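Local coordinates for protein fatty acid amide hydrolase (PDB 6KVR) that probably hydrolyses monocarboxylic acid amides to the carboxylate and ammonium, as a member of the amidase signature family, at residues 344-349 with 365-370. Sequence-based numbering, arbitrary orientation.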
ATOM      1  N   VAL A 344     -23.731  12.125  -8.251  1.00 36.61           N
ATOM      2  CA  VAL A 344     -22.497  12.866  -8.497  1.00 33.47           C
ATOM      3  C   VAL A 344     -22.442  14.071  -7.560  1.00 33.34           C
ATOM      4  O   VAL A 344     -23.333  14.925  -7.588  1.00 34.38           O
ATOM      5  CB  VAL A 344     -22.380  13.314  -9.966  1.00 32.33           C
ATOM      6  CG1 VAL A 344     -21.007  13.918 -10.213  1.00 34.37           C
ATOM      7  CG2 VAL A 344     -22.607  12.150 -10.910  1.00 30.32           C
ATOM      8  N   ALA A 345     -21.398  14.142  -6.738  1.00 30.70           N
ATOM      9  CA  ALA A 345     -21.119  15.327  -5.943  1.00 26.16           C
ATOM     10  C   ALA A 345     -20.264  16.298  -6.752  1.00 31.15           C
ATOM     11  O   ALA A 345     -19.321  15.894  -7.441  1.00 30.30           O
ATOM     12  CB  ALA A 345     -20.419  14.944  -4.637  1.00 29.61           C
ATOM     13  N   ILE A 346     -20.610  17.581  -6.687  1.00 30.58           N
ATOM     14  CA  ILE A 346     -20.000  18.605  -7.527  1.00 27.55           C
ATOM     15  C   ILE A 346     -19.167  19.521  -6.651  1.00 30.41           C
ATOM     16  O   ILE A 346     -19.655  20.030  -5.635  1.00 31.89           O
ATOM     17  CB  ILE A 346     -21.056  19.419  -8.300  1.00 33.61           C
ATOM     18  CG1 ILE A 346     -22.085  18.484  -8.943  1.00 35.25           C
ATOM     19  CG2 ILE A 346     -20.384  20.299  -9.371  1.00 28.98           C
ATOM     20  CD1 ILE A 346     -21.499  17.572 -10.011  1.00 32.27           C
ATOM     21  N   ILE A 347     -17.919  19.745  -7.049  1.00 27.89           N
ATOM     22  CA  ILE A 347     -17.077  20.760  -6.429  1.00 30.08           C
ATOM     23  C   ILE A 347     -17.053  21.946  -7.382  1.00 31.93           C
ATOM     24  O   ILE A 347     -16.445  21.875  -8.457  1.00 32.37           O
ATOM     25  CB  ILE A 347     -15.667  20.229  -6.126  1.00 27.46           C
ATOM     26  CG1 ILE A 347     -15.724  19.185  -5.002  1.00 26.93           C
ATOM     27  CG2 ILE A 347     -14.713  21.366  -5.740  1.00 27.42           C
ATOM     28  CD1 ILE A 347     -14.370  18.548  -4.674  1.00 27.17           C
ATOM     29  N   ARG A 348     -17.742  23.032  -7.015  1.00 29.15           N
ATOM     30  CA  ARG A 348     -17.692  24.261  -7.804  1.00 31.92           C
ATOM     31  C   ARG A 348     -16.501  25.136  -7.458  1.00 33.65           C
ATOM     32  O   ARG A 348     -16.114  25.987  -8.272  1.00 31.10           O
ATOM     33  CB  ARG A 348     -18.965  25.094  -7.603  1.00 33.87           C
ATOM     34  CG  ARG A 348     -20.249  24.317  -7.691  1.00 35.71           C
ATOM     35  CD  ARG A 348     -20.816  24.437  -9.064  1.00 40.35           C
ATOM     36  NE  ARG A 348     -22.130  23.820  -9.190  1.00 41.46           N
ATOM     37  CZ  ARG A 348     -22.916  24.003 -10.239  1.00 42.42           C
ATOM     38  NH1 ARG A 348     -22.558  24.799 -11.234  1.00 35.28           N
ATOM     39  NH2 ARG A 348     -24.083  23.364 -10.298  1.00 36.65           N
ATOM     40  N   ASP A 349     -15.930  24.952  -6.267  1.00 31.81           N
ATOM     41  CA  ASP A 349     -14.875  25.792  -5.716  1.00 33.28           C
ATOM     42  C   ASP A 349     -14.266  25.009  -4.561  1.00 32.54           C
ATOM     43  O   ASP A 349     -14.983  24.629  -3.629  1.00 33.62           O
ATOM     44  CB  ASP A 349     -15.449  27.148  -5.264  1.00 31.20           C
ATOM     45  CG  ASP A 349     -14.383  28.132  -4.757  1.00 37.41           C
ATOM     46  OD1 ASP A 349     -13.636  27.837  -3.793  1.00 33.98           O
ATOM     47  OD2 ASP A 349     -14.293  29.230  -5.344  1.00 42.46           O
ATOM     48  N   THR A 365     -22.332  23.845 -17.327  1.00 34.48           N
ATOM     49  CA  THR A 365     -23.002  23.207 -18.458  1.00 36.66           C
ATOM     50  C   THR A 365     -23.049  21.692 -18.282  1.00 40.28           C
ATOM     51  O   THR A 365     -24.054  21.052 -18.617  1.00 38.48           O
ATOM     52  CB  THR A 365     -22.309  23.583 -19.776  1.00 36.80           C
ATOM     53  OG1 THR A 365     -22.408  24.998 -19.993  1.00 36.84           O
ATOM     54  CG2 THR A 365     -22.957  22.876 -20.961  1.00 35.26           C
ATOM     55  N   VAL A 366     -21.978  21.100 -17.736  1.00 35.13           N
ATOM     56  CA  VAL A 366     -21.945  19.644 -17.605  1.00 34.48           C
ATOM     57  C   VAL A 366     -22.914  19.188 -16.517  1.00 33.31           C
ATOM     58  O   VAL A 366     -23.630  18.192 -16.681  1.00 33.33           O
ATOM     59  CB  VAL A 366     -20.501  19.162 -17.354  1.00 32.83           C
ATOM     60  CG1 VAL A 366     -20.466  17.708 -16.864  1.00 26.59           C
ATOM     61  CG2 VAL A 366     -19.675  19.308 -18.631  1.00 28.25           C
ATOM     62  N   VAL A 367     -22.973  19.922 -15.405  1.00 32.64           N
ATOM     63  CA  VAL A 367     -23.914  19.585 -14.340  1.00 39.55           C
ATOM     64  C   VAL A 367     -25.349  19.620 -14.864  1.00 43.38           C
ATOM     65  O   VAL A 367     -26.158  18.736 -14.558  1.00 38.33           O
ATOM     66  CB  VAL A 367     -23.727  20.528 -13.138  1.00 37.37           C
ATOM     67  CG1 VAL A 367     -24.897  20.397 -12.176  1.00 39.74           C
ATOM     68  CG2 VAL A 367     -22.404  20.229 -12.411  1.00 35.99           C
ATOM     69  N   GLU A 368     -25.683  20.626 -15.676  1.00 39.49           N
ATOM     70  CA  GLU A 368     -27.063  20.730 -16.141  1.00 45.14           C
ATOM     71  C   GLU A 368     -27.394  19.606 -17.117  1.00 38.92           C
ATOM     72  O   GLU A 368     -28.492  19.040 -17.080  1.00 41.78           O
ATOM     73  CB  GLU A 368     -27.303  22.110 -16.754  1.00 39.05           C
ATOM     74  CG  GLU A 368     -27.352  23.227 -15.695  1.00 44.72           C
ATOM     75  CD  GLU A 368     -28.535  23.081 -14.718  1.00 58.27           C
ATOM     76  OE1 GLU A 368     -28.321  23.095 -13.478  1.00 57.47           O
ATOM     77  OE2 GLU A 368     -29.689  22.955 -15.189  1.00 62.63           O
ATOM     78  N   LYS A 369     -26.434  19.234 -17.954  1.00 39.46           N
ATOM     79  CA  LYS A 369     -26.601  18.084 -18.831  1.00 38.30           C
ATOM     80  C   LYS A 369     -26.803  16.786 -18.041  1.00 44.24           C
ATOM     81  O   LYS A 369     -27.611  15.931 -18.425  1.00 43.75           O
ATOM     82  CB  LYS A 369     -25.382  18.002 -19.727  1.00 44.12           C
ATOM     83  CG  LYS A 369     -25.625  17.301 -21.020  1.00 51.51           C
ATOM     84  CD  LYS A 369     -26.168  18.274 -22.084  1.00 52.43           C
ATOM     85  CE  LYS A 369     -26.561  17.555 -23.372  1.00 54.50           C
ATOM     86  NZ  LYS A 369     -27.559  16.462 -23.070  1.00 52.97           N
ATOM     87  N   LEU A 370     -26.059  16.610 -16.945  1.00 40.47           N
ATOM     88  CA  LEU A 370     -26.223  15.419 -16.112  1.00 41.77           C
ATOM     89  C   LEU A 370     -27.580  15.416 -15.425  1.00 41.31           C
ATOM     90  O   LEU A 370     -28.256  14.383 -15.352  1.00 39.23           O
ATOM     91  CB  LEU A 370     -25.121  15.350 -15.050  1.00 35.57           C
ATOM     92  CG  LEU A 370     -23.695  15.008 -15.472  1.00 40.87           C
ATOM     93  CD1 LEU A 370     -22.782  15.123 -14.254  1.00 32.67           C
ATOM     94  CD2 LEU A 370     -23.650  13.604 -16.092  1.00 35.16           C
TER
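A chi1 of 167° sets Val367 CG1 opposite the backbone N and turns CG2 toward Ile346, whose chi1 of -47° keeps CG1 beside the backbone N and leaves CG2 anti to it, while CD1 folds round to reach the same methyl. The pair joins a strand to the helix that follows it in a beta-alpha-beta unit, strand 343-346, helix 357-372 and strand 376-379, at the edge of the large mixed sheet of this amidase-family fold. Val367 CG2 lies 3.7 Å from Ile346 CG2 and equally 3.7 Å from Ile346 CD1, a tip-to-tip meeting in which the isoleucine's two branches straddle one methyl. The beta-branched isoleucine suits the strand and fills the space between sheet and helix, while the compact valine lets the helix come close. One turn on, Leu370 continues the apolar seam more loosely, its CD1 4.5 Å from Val344 CG2; the leucine also packs on Ile562 and Leu565 of helix 552-565. Past the strand, Arg348, bent at chi2 (-96°), brings its guanidinium back to the helix, where its long aliphatic stem lets the charged end reach the border of this apolar layer. A salt bridge from NH2 to Glu379 and a hydrogen bond from NH1 to Asn364 hold the flat group. Val367 CG2 covers one guanidinium face, 4.1 Å from its plane and off its centre, and Val367 CG1 touches Arg348 NH2 at 3.6 Å.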